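Local coordinates for enoyl-CoA hydratase (Mycobacterium thermoresistibile, PDB 3T3W), which probably catalyses the reversible addition of water across the double bond of 2-enoyl-CoA thioesters in lipid metabolism, at residues Y21-D25 and A55-A59; I98-S103 and F249-Q253; Y164-W169 and Q239-I245. The contacts are given in a common frame with arbitrary orientation. Numbering follows the deposited sequence.

Interaction 1. Residues Y21-D25 and A55-A59; sequences YIDYD and AWTRA. With EDO (1,2-ethanediol), chain B.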
loop_
_atom_site.group_PDB
_atom_site.type_symbol
_atom_site.label_atom_id
_atom_site.label_comp_id
_atom_site.label_asym_id
_atom_site.label_seq_id
_atom_site.Cartn_x
_atom_site.Cartn_y
_atom_site.Cartn_z
ATOM N N TYR F 21 -31.776 -9.620 24.061
ATOM C CA TYR F 21 -30.749 -8.673 24.532
ATOM C C TYR F 21 -30.739 -7.317 23.804
ATOM O O TYR F 21 -29.993 -6.414 24.199
ATOM C CB TYR F 21 -29.364 -9.259 24.324
ATOM C CG TYR F 21 -29.059 -10.485 25.125
ATOM C CD1 TYR F 21 -29.109 -10.454 26.506
ATOM C CD2 TYR F 21 -28.782 -11.682 24.498
ATOM C CE1 TYR F 21 -28.813 -11.585 27.252
ATOM C CE2 TYR F 21 -28.504 -12.838 25.220
ATOM C CZ TYR F 21 -28.504 -12.784 26.601
ATOM O OH TYR F 21 -28.213 -13.913 27.325
ATOM N N ILE F 22 -31.480 -7.224 22.718
ATOM C CA ILE F 22 -31.401 -6.046 21.811
ATOM C C ILE F 22 -32.805 -5.469 21.631
ATOM O O ILE F 22 -33.746 -6.220 21.303
ATOM C CB ILE F 22 -30.848 -6.429 20.418
ATOM C CG1 ILE F 22 -29.435 -7.021 20.525
ATOM C CG2 ILE F 22 -30.863 -5.200 19.462
ATOM C CD1 ILE F 22 -28.390 -6.091 21.161
ATOM N N ASP F 23 -32.971 -4.162 21.856
ATOM C CA ASP F 23 -34.199 -3.463 21.508
ATOM C C ASP F 23 -34.001 -2.782 20.160
ATOM O O ASP F 23 -32.912 -2.331 19.858
ATOM C CB ASP F 23 -34.556 -2.437 22.583
ATOM C CG ASP F 23 -35.247 -3.055 23.752
ATOM O OD1 ASP F 23 -36.135 -3.903 23.525
ATOM O OD2 ASP F 23 -34.918 -2.692 24.903
ATOM N N TYR F 24 -35.050 -2.728 19.352
ATOM C CA TYR F 24 -34.961 -2.195 17.998
ATOM C C TYR F 24 -36.193 -1.364 17.723
ATOM O O TYR F 24 -37.322 -1.842 17.899
ATOM C CB TYR F 24 -34.869 -3.338 17.003
ATOM C CG TYR F 24 -34.757 -2.948 15.566
ATOM C CD1 TYR F 24 -33.541 -2.656 15.003
ATOM C CD2 TYR F 24 -35.870 -2.920 14.739
ATOM C CE1 TYR F 24 -33.428 -2.329 13.664
ATOM C CE2 TYR F 24 -35.774 -2.586 13.399
ATOM C CZ TYR F 24 -34.547 -2.297 12.859
ATOM O OH TYR F 24 -34.476 -1.914 11.536
ATOM N N ASP F 25 -35.998 -0.132 17.268
ATOM C CA ASP F 25 -37.135 0.792 16.993
ATOM C C ASP F 25 -36.833 1.498 15.686
ATOM O O ASP F 25 -35.705 1.946 15.494
ATOM C CB ASP F 25 -37.244 1.890 18.079
ATOM C CG ASP F 25 -38.210 3.039 17.690
ATOM O OD1 ASP F 25 -39.405 2.761 17.838
ATOM O OD2 ASP F 25 -37.815 4.180 17.209
ATOM N N ALA F 55 -29.996 -7.119 13.955
ATOM C CA ALA F 55 -30.548 -5.767 14.045
ATOM C C ALA F 55 -29.873 -4.847 12.999
ATOM O O ALA F 55 -30.539 -4.071 12.304
ATOM C CB ALA F 55 -30.337 -5.200 15.470
ATOM N N TRP F 56 -28.547 -4.920 12.878
ATOM C CA TRP F 56 -27.857 -4.151 11.843
ATOM C C TRP F 56 -28.352 -4.521 10.460
ATOM O O TRP F 56 -28.585 -3.657 9.617
ATOM C CB TRP F 56 -26.365 -4.408 11.908
ATOM C CG TRP F 56 -25.619 -3.552 12.890
ATOM C CD1 TRP F 56 -25.287 -3.835 14.200
ATOM C CD2 TRP F 56 -24.991 -2.249 12.598
ATOM N NE1 TRP F 56 -24.540 -2.810 14.743
ATOM C CE2 TRP F 56 -24.324 -1.830 13.806
ATOM C CE3 TRP F 56 -24.945 -1.431 11.480
ATOM C CZ2 TRP F 56 -23.628 -0.628 13.883
ATOM C CZ3 TRP F 56 -24.235 -0.232 11.548
ATOM C CH2 TRP F 56 -23.598 0.172 12.724
ATOM N N THR F 57 -28.532 -5.805 10.226
ATOM C CA THR F 57 -29.043 -6.281 8.932
ATOM C C THR F 57 -30.456 -5.777 8.678
ATOM O O THR F 57 -30.780 -5.283 7.577
ATOM C CB THR F 57 -28.958 -7.813 8.856
ATOM O OG1 THR F 57 -27.585 -8.188 8.810
ATOM C CG2 THR F 57 -29.722 -8.324 7.596
ATOM N N ARG F 58 -31.285 -5.815 9.710
ATOM C CA ARG F 58 -32.672 -5.360 9.582
ATOM C C ARG F 58 -32.711 -3.884 9.146
ATOM O O ARG F 58 -33.441 -3.478 8.190
ATOM C CB ARG F 58 -33.393 -5.553 10.923
ATOM C CG ARG F 58 -34.915 -5.528 10.869
ATOM C CD ARG F 58 -35.541 -6.492 11.895
ATOM N NE ARG F 58 -35.103 -6.177 13.208
ATOM C CZ ARG F 58 -34.335 -6.910 14.041
ATOM N NH1 ARG F 58 -34.026 -6.356 15.199
ATOM N NH2 ARG F 58 -33.911 -8.171 13.811
ATOM N N ALA F 59 -31.872 -3.080 9.802
ATOM C CA ALA F 59 -31.791 -1.646 9.505
ATOM C C ALA F 59 -31.224 -1.371 8.111
ATOM O O ALA F 59 -31.699 -0.464 7.379
ATOM C CB ALA F 59 -30.896 -0.985 10.531
HETATM C C1 EDO B . -26.892 -15.188 30.781
HETATM O O1 EDO B . -26.435 -14.172 31.674
HETATM C C2 EDO B . -28.387 -15.035 30.494
HETATM O O2 EDO B . -28.689 -13.710 30.000
#

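Interaction 2. Residues I98-S103 and F249-Q253; sequences IYAHES and FDIHQ. With ZN (zinc ion), chain T.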
loop_
_atom_site.group_PDB
_atom_site.type_symbol
_atom_site.label_atom_id
_atom_site.label_comp_id
_atom_site.label_asym_id
_atom_site.label_seq_id
_atom_site.Cartn_x
_atom_site.Cartn_y
_atom_site.Cartn_z
ATOM N N ILE F 98 -10.951 -21.400 18.530
ATOM C CA ILE F 98 -10.996 -20.007 18.969
ATOM C C ILE F 98 -10.899 -19.068 17.751
ATOM O O ILE F 98 -11.658 -18.103 17.628
ATOM C CB ILE F 98 -9.850 -19.659 19.950
ATOM C CG1 ILE F 98 -10.027 -20.420 21.270
ATOM C CG2 ILE F 98 -9.829 -18.163 20.222
ATOM C CD1 ILE F 98 -8.708 -20.658 21.945
ATOM N N TYR F 99 -9.979 -19.386 16.844
ATOM C CA TYR F 99 -9.770 -18.600 15.624
ATOM C C TYR F 99 -11.060 -18.528 14.801
ATOM O O TYR F 99 -11.467 -17.447 14.375
ATOM C CB TYR F 99 -8.632 -19.242 14.791
ATOM C CG TYR F 99 -8.063 -18.378 13.675
ATOM C CD1 TYR F 99 -6.811 -17.785 13.804
ATOM C CD2 TYR F 99 -8.767 -18.166 12.481
ATOM C CE1 TYR F 99 -6.324 -16.953 12.829
ATOM C CE2 TYR F 99 -8.276 -17.329 11.490
ATOM C CZ TYR F 99 -7.050 -16.753 11.658
ATOM O OH TYR F 99 -6.553 -15.939 10.678
ATOM N N ALA F 100 -11.713 -19.682 14.581
ATOM C CA ALA F 100 -12.913 -19.737 13.794
ATOM C C ALA F 100 -14.008 -18.899 14.439
ATOM O O ALA F 100 -14.687 -18.110 13.754
ATOM C CB ALA F 100 -13.386 -21.188 13.641
ATOM N N HIS F 101 -14.245 -19.082 15.738
ATOM C CA HIS F 101 -15.370 -18.389 16.356
ATOM C C HIS F 101 -15.128 -16.882 16.456
ATOM O O HIS F 101 -16.047 -16.071 16.228
ATOM C CB HIS F 101 -15.669 -19.036 17.691
ATOM C CG HIS F 101 -16.484 -20.297 17.570
ATOM N ND1 HIS F 101 -15.923 -21.527 17.453
ATOM C CD2 HIS F 101 -17.854 -20.482 17.457
ATOM C CE1 HIS F 101 -16.915 -22.452 17.320
ATOM N NE2 HIS F 101 -18.075 -21.820 17.339
ATOM N N GLU F 102 -13.910 -16.479 16.772
ATOM C CA GLU F 102 -13.613 -15.048 16.877
ATOM C C GLU F 102 -13.611 -14.417 15.484
ATOM O O GLU F 102 -14.005 -13.245 15.324
ATOM C CB GLU F 102 -12.260 -14.827 17.557
ATOM C CG GLU F 102 -12.252 -15.217 19.045
ATOM C CD GLU F 102 -11.175 -14.509 19.860
ATOM O OE1 GLU F 102 -11.357 -14.445 21.125
ATOM O OE2 GLU F 102 -10.173 -14.008 19.278
ATOM N N SER F 103 -13.196 -15.167 14.466
ATOM C CA SER F 103 -13.188 -14.591 13.122
ATOM C C SER F 103 -14.605 -14.233 12.669
ATOM O O SER F 103 -14.792 -13.265 11.921
ATOM C CB SER F 103 -12.439 -15.430 12.075
ATOM O OG SER F 103 -13.152 -16.578 11.751
ATOM N N PHE F 249 -5.505 -9.264 13.318
ATOM C CA PHE F 249 -6.285 -10.406 13.795
ATOM C C PHE F 249 -5.376 -11.614 14.044
ATOM O O PHE F 249 -5.447 -12.239 15.093
ATOM C CB PHE F 249 -7.437 -10.752 12.846
ATOM C CG PHE F 249 -8.289 -11.872 13.344
ATOM C CD1 PHE F 249 -9.179 -11.667 14.370
ATOM C CD2 PHE F 249 -8.154 -13.142 12.839
ATOM C CE1 PHE F 249 -9.982 -12.686 14.834
ATOM C CE2 PHE F 249 -8.965 -14.201 13.320
ATOM C CZ PHE F 249 -9.883 -13.939 14.320
ATOM N N ASP F 250 -4.466 -11.896 13.121
ATOM C CA ASP F 250 -3.517 -12.972 13.342
ATOM C C ASP F 250 -2.555 -12.691 14.519
ATOM O O ASP F 250 -2.244 -13.613 15.287
ATOM C CB ASP F 250 -2.729 -13.323 12.072
ATOM C CG ASP F 250 -3.655 -13.851 10.981
ATOM O OD1 ASP F 250 -4.317 -14.905 11.265
ATOM O OD2 ASP F 250 -3.776 -13.187 9.901
ATOM N N ILE F 251 -2.104 -11.450 14.659
ATOM C CA ILE F 251 -1.280 -11.078 15.835
ATOM C C ILE F 251 -2.053 -11.383 17.154
ATOM O O ILE F 251 -1.517 -11.970 18.099
ATOM C CB ILE F 251 -0.838 -9.609 15.732
ATOM C CG1 ILE F 251 0.109 -9.422 14.542
ATOM C CG2 ILE F 251 -0.228 -9.096 17.075
ATOM C CD1 ILE F 251 0.384 -7.975 14.103
ATOM N N HIS F 252 -3.312 -10.970 17.201
ATOM C CA HIS F 252 -4.199 -11.245 18.322
ATOM C C HIS F 252 -4.273 -12.740 18.589
ATOM O O HIS F 252 -4.127 -13.188 19.741
ATOM C CB HIS F 252 -5.542 -10.624 18.035
ATOM C CG HIS F 252 -6.580 -10.912 19.095
ATOM N ND1 HIS F 252 -6.925 -10.005 20.037
ATOM C CD2 HIS F 252 -7.359 -12.046 19.327
ATOM C CE1 HIS F 252 -7.860 -10.547 20.856
ATOM N NE2 HIS F 252 -8.120 -11.797 20.439
ATOM N N GLN F 253 -4.424 -13.527 17.544
ATOM C CA GLN F 253 -4.508 -14.969 17.694
ATOM C C GLN F 253 -3.207 -15.611 18.203
ATOM O O GLN F 253 -3.243 -16.643 18.885
ATOM C CB GLN F 253 -5.008 -15.609 16.386
ATOM C CG GLN F 253 -6.444 -15.236 16.032
ATOM C CD GLN F 253 -7.467 -15.665 17.062
ATOM O OE1 GLN F 253 -7.305 -16.690 17.708
ATOM N NE2 GLN F 253 -8.493 -14.852 17.265
HETATM ZN ZN ZN T . -9.621 -13.067 21.092
HETATM O O HOH W 1 -9.693 -12.238 23.034
#

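Interaction 3. Residues Y164-W169 and Q239-I245; sequences YHGHTW and QGFYAAI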
loop_
_atom_site.group_PDB
_atom_site.type_symbol
_atom_site.label_atom_id
_atom_site.label_comp_id
_atom_site.label_asym_id
_atom_site.label_seq_id
_atom_site.Cartn_x
_atom_site.Cartn_y
_atom_site.Cartn_z
ATOM N N TYR F 164 -10.154 -6.526 16.557
ATOM C CA TYR F 164 -10.397 -5.565 15.489
ATOM C C TYR F 164 -9.575 -4.344 15.876
ATOM O O TYR F 164 -9.948 -3.572 16.787
ATOM C CB TYR F 164 -11.883 -5.235 15.440
ATOM C CG TYR F 164 -12.394 -4.258 14.389
ATOM C CD1 TYR F 164 -12.996 -4.717 13.226
ATOM C CD2 TYR F 164 -12.400 -2.885 14.605
ATOM C CE1 TYR F 164 -13.522 -3.842 12.269
ATOM C CE2 TYR F 164 -12.969 -2.004 13.682
ATOM C CZ TYR F 164 -13.542 -2.494 12.507
ATOM O OH TYR F 164 -14.128 -1.657 11.576
ATOM N N HIS F 165 -8.427 -4.212 15.238
ATOM C CA HIS F 165 -7.450 -3.210 15.630
ATOM C C HIS F 165 -7.770 -1.849 15.016
ATOM O O HIS F 165 -7.132 -1.395 14.076
ATOM C CB HIS F 165 -6.010 -3.652 15.299
ATOM C CG HIS F 165 -4.963 -2.740 15.891
ATOM N ND1 HIS F 165 -4.470 -2.926 17.147
ATOM C CD2 HIS F 165 -4.427 -1.543 15.432
ATOM C CE1 HIS F 165 -3.617 -1.918 17.424
ATOM N NE2 HIS F 165 -3.599 -1.074 16.385
ATOM N N GLY F 166 -8.729 -1.163 15.622
ATOM C CA GLY F 166 -9.031 0.226 15.302
ATOM C C GLY F 166 -8.050 1.195 15.966
ATOM O O GLY F 166 -7.979 2.355 15.589
ATOM N N HIS F 167 -7.323 0.714 16.985
ATOM C CA HIS F 167 -6.617 1.586 17.900
ATOM C C HIS F 167 -5.724 2.573 17.165
ATOM O O HIS F 167 -5.740 3.790 17.449
ATOM C CB HIS F 167 -5.731 0.804 18.894
ATOM C CG HIS F 167 -6.408 -0.373 19.555
ATOM N ND1 HIS F 167 -6.890 -1.448 18.846
ATOM C CD2 HIS F 167 -6.610 -0.662 20.903
ATOM C CE1 HIS F 167 -7.392 -2.354 19.713
ATOM N NE2 HIS F 167 -7.203 -1.880 20.978
ATOM N N THR F 168 -4.866 2.079 16.291
ATOM C CA THR F 168 -3.907 2.922 15.608
ATOM C C THR F 168 -4.581 3.980 14.730
ATOM O O THR F 168 -4.107 5.104 14.647
ATOM C CB THR F 168 -2.919 2.081 14.777
ATOM O OG1 THR F 168 -2.202 1.223 15.676
ATOM C CG2 THR F 168 -1.858 2.941 14.022
ATOM N N TRP F 169 -5.636 3.556 14.032
ATOM C CA TRP F 169 -6.401 4.425 13.138
ATOM C C TRP F 169 -7.146 5.492 13.897
ATOM O O TRP F 169 -7.246 6.653 13.443
ATOM C CB TRP F 169 -7.407 3.572 12.383
ATOM C CG TRP F 169 -6.750 2.507 11.532
ATOM C CD1 TRP F 169 -6.458 1.221 11.899
ATOM C CD2 TRP F 169 -6.232 2.669 10.182
ATOM N NE1 TRP F 169 -5.827 0.556 10.887
ATOM C CE2 TRP F 169 -5.630 1.391 9.820
ATOM C CE3 TRP F 169 -6.194 3.721 9.265
ATOM C CZ2 TRP F 169 -5.082 1.174 8.580
ATOM C CZ3 TRP F 169 -5.639 3.488 7.990
ATOM C CH2 TRP F 169 -5.079 2.245 7.665
ATOM N N GLN F 239 -5.582 3.287 2.031
ATOM C CA GLN F 239 -4.554 3.485 3.062
ATOM C C GLN F 239 -4.117 2.198 3.739
ATOM O O GLN F 239 -3.085 2.203 4.399
ATOM C CB GLN F 239 -5.016 4.449 4.149
ATOM C CG GLN F 239 -5.166 5.898 3.700
ATOM C CD GLN F 239 -5.720 6.793 4.808
ATOM O OE1 GLN F 239 -6.071 6.321 5.920
ATOM N NE2 GLN F 239 -5.734 8.106 4.555
ATOM N N GLY F 240 -4.896 1.142 3.645
ATOM C CA GLY F 240 -4.527 -0.159 4.211
ATOM C C GLY F 240 -5.426 -0.685 5.311
ATOM O O GLY F 240 -5.105 -1.711 5.925
ATOM N N PHE F 241 -6.578 -0.062 5.546
ATOM C CA PHE F 241 -7.407 -0.449 6.668
ATOM C C PHE F 241 -7.817 -1.919 6.664
ATOM O O PHE F 241 -7.535 -2.634 7.620
ATOM C CB PHE F 241 -8.630 0.484 6.809
ATOM C CG PHE F 241 -9.493 0.155 7.969
ATOM C CD1 PHE F 241 -9.077 0.457 9.255
ATOM C CD2 PHE F 241 -10.717 -0.453 7.811
ATOM C CE1 PHE F 241 -9.843 0.123 10.372
ATOM C CE2 PHE F 241 -11.510 -0.758 8.942
ATOM C CZ PHE F 241 -11.054 -0.504 10.216
ATOM N N TYR F 242 -8.473 -2.390 5.592
ATOM C CA TYR F 242 -8.863 -3.806 5.523
ATOM C C TYR F 242 -7.663 -4.732 5.743
ATOM O O TYR F 242 -7.719 -5.649 6.572
ATOM C CB TYR F 242 -9.478 -4.128 4.155
ATOM C CG TYR F 242 -9.940 -5.570 4.060
ATOM C CD1 TYR F 242 -9.132 -6.577 3.509
ATOM C CD2 TYR F 242 -11.205 -5.921 4.485
ATOM C CE1 TYR F 242 -9.609 -7.880 3.398
ATOM C CE2 TYR F 242 -11.656 -7.265 4.417
ATOM C CZ TYR F 242 -10.849 -8.220 3.861
ATOM O OH TYR F 242 -11.322 -9.562 3.716
ATOM N N ALA F 243 -6.587 -4.503 5.020
ATOM C CA ALA F 243 -5.392 -5.364 5.112
ATOM C C ALA F 243 -4.783 -5.335 6.533
ATOM O O ALA F 243 -4.384 -6.379 7.047
ATOM C CB ALA F 243 -4.325 -4.959 4.056
ATOM N N ALA F 244 -4.754 -4.177 7.174
ATOM C CA ALA F 244 -4.168 -4.033 8.506
ATOM C C ALA F 244 -5.021 -4.718 9.549
ATOM O O ALA F 244 -4.522 -5.409 10.463
ATOM C CB ALA F 244 -3.946 -2.543 8.856
ATOM N N ILE F 245 -6.338 -4.580 9.421
ATOM C CA ILE F 245 -7.263 -5.276 10.336
ATOM C C ILE F 245 -7.081 -6.804 10.264
ATOM O O ILE F 245 -7.006 -7.496 11.269
ATOM C CB ILE F 245 -8.730 -4.913 9.990
ATOM C CG1 ILE F 245 -9.035 -3.463 10.423
ATOM C CG2 ILE F 245 -9.686 -5.890 10.685
ATOM C CD1 ILE F 245 -9.148 -3.272 11.928
HETATM O O HOH W 2 -7.582 -6.429 13.744
#

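Interaction 1. Residues Y21-D25 and A55-A59
The opening strand of a crotonase-like fold forms one border of the main sheet, and here it packs against the first long helix of the domain, a worked example of how an edge strand is covered by a helix. Strand 22-25 and helix 55-59 run nearly parallel, with 10° between their directions and axes 10.1 Å apart, a usual spacing for a helix lying on a sheet. Two residues of the strand, Ile22 and Tyr24, direct their CA-to-CB bonds toward the helix, while Asp23 between them points away.

Ile22 makes the smaller apolar contact, its CG2 lying 4.0 Å from CB of Ala55; the same side chain also packs on Leu52, one turn earlier in the helix, and on Ile33 and Leu35 of the neighbouring strand 30-35. Tyr24 carries most of the interface. With chi1 in the t well its ring reaches along the helix, placing CD1 4.1 Å from CB of Ala55 and CE1 4.2 Å from CB of Ala59; two small alanines one turn apart thus let the ring come close to the helix backbone. Arg58 comes over one face of this ring with the edge of its guanidinium, NH1 lying 3.5 Å from Tyr24 CG, in a cation-pi contact with CZ 4.3 Å from the ring centroid and only 11° off the normal. No hydrogen bond joins the two segments.

Outside the interface, the backbone N of Tyr21, just before the strand, is hydrogen-bonded to Glu51 OE1 of the same helix. The Tyr21 hydroxyl is bonded to Asn45 ND2, and Tyr21 OH also shares a hydrogen bond of 2.7 Å with O2 of a 1,2-ethanediol, probably from the crystallisation liquor.

Interaction 2. Residues I98-S103 and F249-Q253
Two long helices of the crotonase fold, 95-115 and 241-263, cross here at a zinc site and illustrate how a metal can tie together elements far apart in sequence. The short segments meet at 138° with their axes 11.2 Å apart, a gap spanned by large side chains.

Along the second helix, Phe249 comes first. It turns its ring edge to the face of Tyr99 in a T-shaped pair, with centroids 5.0 Å apart and planes at 79°, and its CZ also reaches to 3.7 Å from CB of Ser103. Asp250 follows, taking a short hydrogen bond of 2.5 Å from Tyr99 OH through OD1; its OD2 forms a salt bridge with Arg230 of a second subunit, so the pair lies where subunits of the hexameric assembly meet. Ile251 is out of reach of the first segment and packs on Asp250 of a third subunit.

His252 supplies one of the metal ligands: its NE2 lies 2.1 Å from ZN, while ND1 is hydrogen-bonded to the carbonyl of Gly161, which probably helps to orient the imidazole. Glu102 of the facing helix chelates the same ion with both carboxylate oxygens, OE1 at 2.2 Å and OE2 at 2.1 Å from ZN. Glu163 and His256 complete the protein ligands, and water 1 occupies a further position, its O 2.1 Å from ZN.

Gln253 ends the segment, lying against Tyr99 with its CG 3.4 Å from Tyr99 CD1. Its amide supports the metal ligand from the second shell, Gln253 NE2 donating a hydrogen bond of 2.8 Å to Glu102 OE2.

Interaction 3. Residues Y164-W169 and Q239-I245
Rotamers shape how an interface of large rings closes, and this junction at the start of helix 241-263 is a clear case. Trp169, in the m well with chi2 of 92°, extends its indole across the first turn of that helix, bringing CZ2 to 3.4 Å from CA of Phe241 and 3.9 Å from CB of Ala244. Phe241 adopts t, which directs its ring edge at the indole face: the five-membered ring of Trp169 and the phenyl ring have centroids 4.8 Å apart and planes at 82°. Tyr164, also t, swings its hydroxyl end to the far part of the same phenyl, Tyr164 OH lying 3.6 Å from Phe241 CZ. Ile245, with both chi angles in m, places CD1 over the Tyr164 ring in a CH-pi contact, 4.1 Å from its centroid.

Gly240, with phi of 117°, closes the preceding helix in a Schellman motif and occupies the N-cap position of the next. Direct hydrogen bonds between the segments are lacking, but water 2 links His165 N and Ile245 O, 2.8 Å from each.

The contact thus joins the loop before helix 167-171, and that helix itself, to the bend between helices 222-239 and 241-263 and the first turns of the latter. Helix 95-115 flanks it through Arg114, touched by Tyr164 and Phe241, and through Leu107, touched by Ile245, while Trp169 packs on Gln239 of a neighbouring subunit.

How the interactions relate
All three contacts are largely buried, yet their chemistry follows their place. Interaction 1 lies within one subunit at the sheet border, untouched by other chains, and combines apolar packing with an exposed arginine over a tyrosine ring. Interactions 2 and 3, with centres about 15 Å apart, share helix 241-263 and both touch a second subunit; along the chain, interaction 3 is nested inside the loop closed by interaction 2. Near the start of that helix the packing is aromatic and aliphatic, helped by one bridging water; farther along, an aromatic pair is joined by hydrogen bonds and a metal centre. Interactions 1 and 3 occupy opposite sides of the chain's centre, about 26 Å apart between centres.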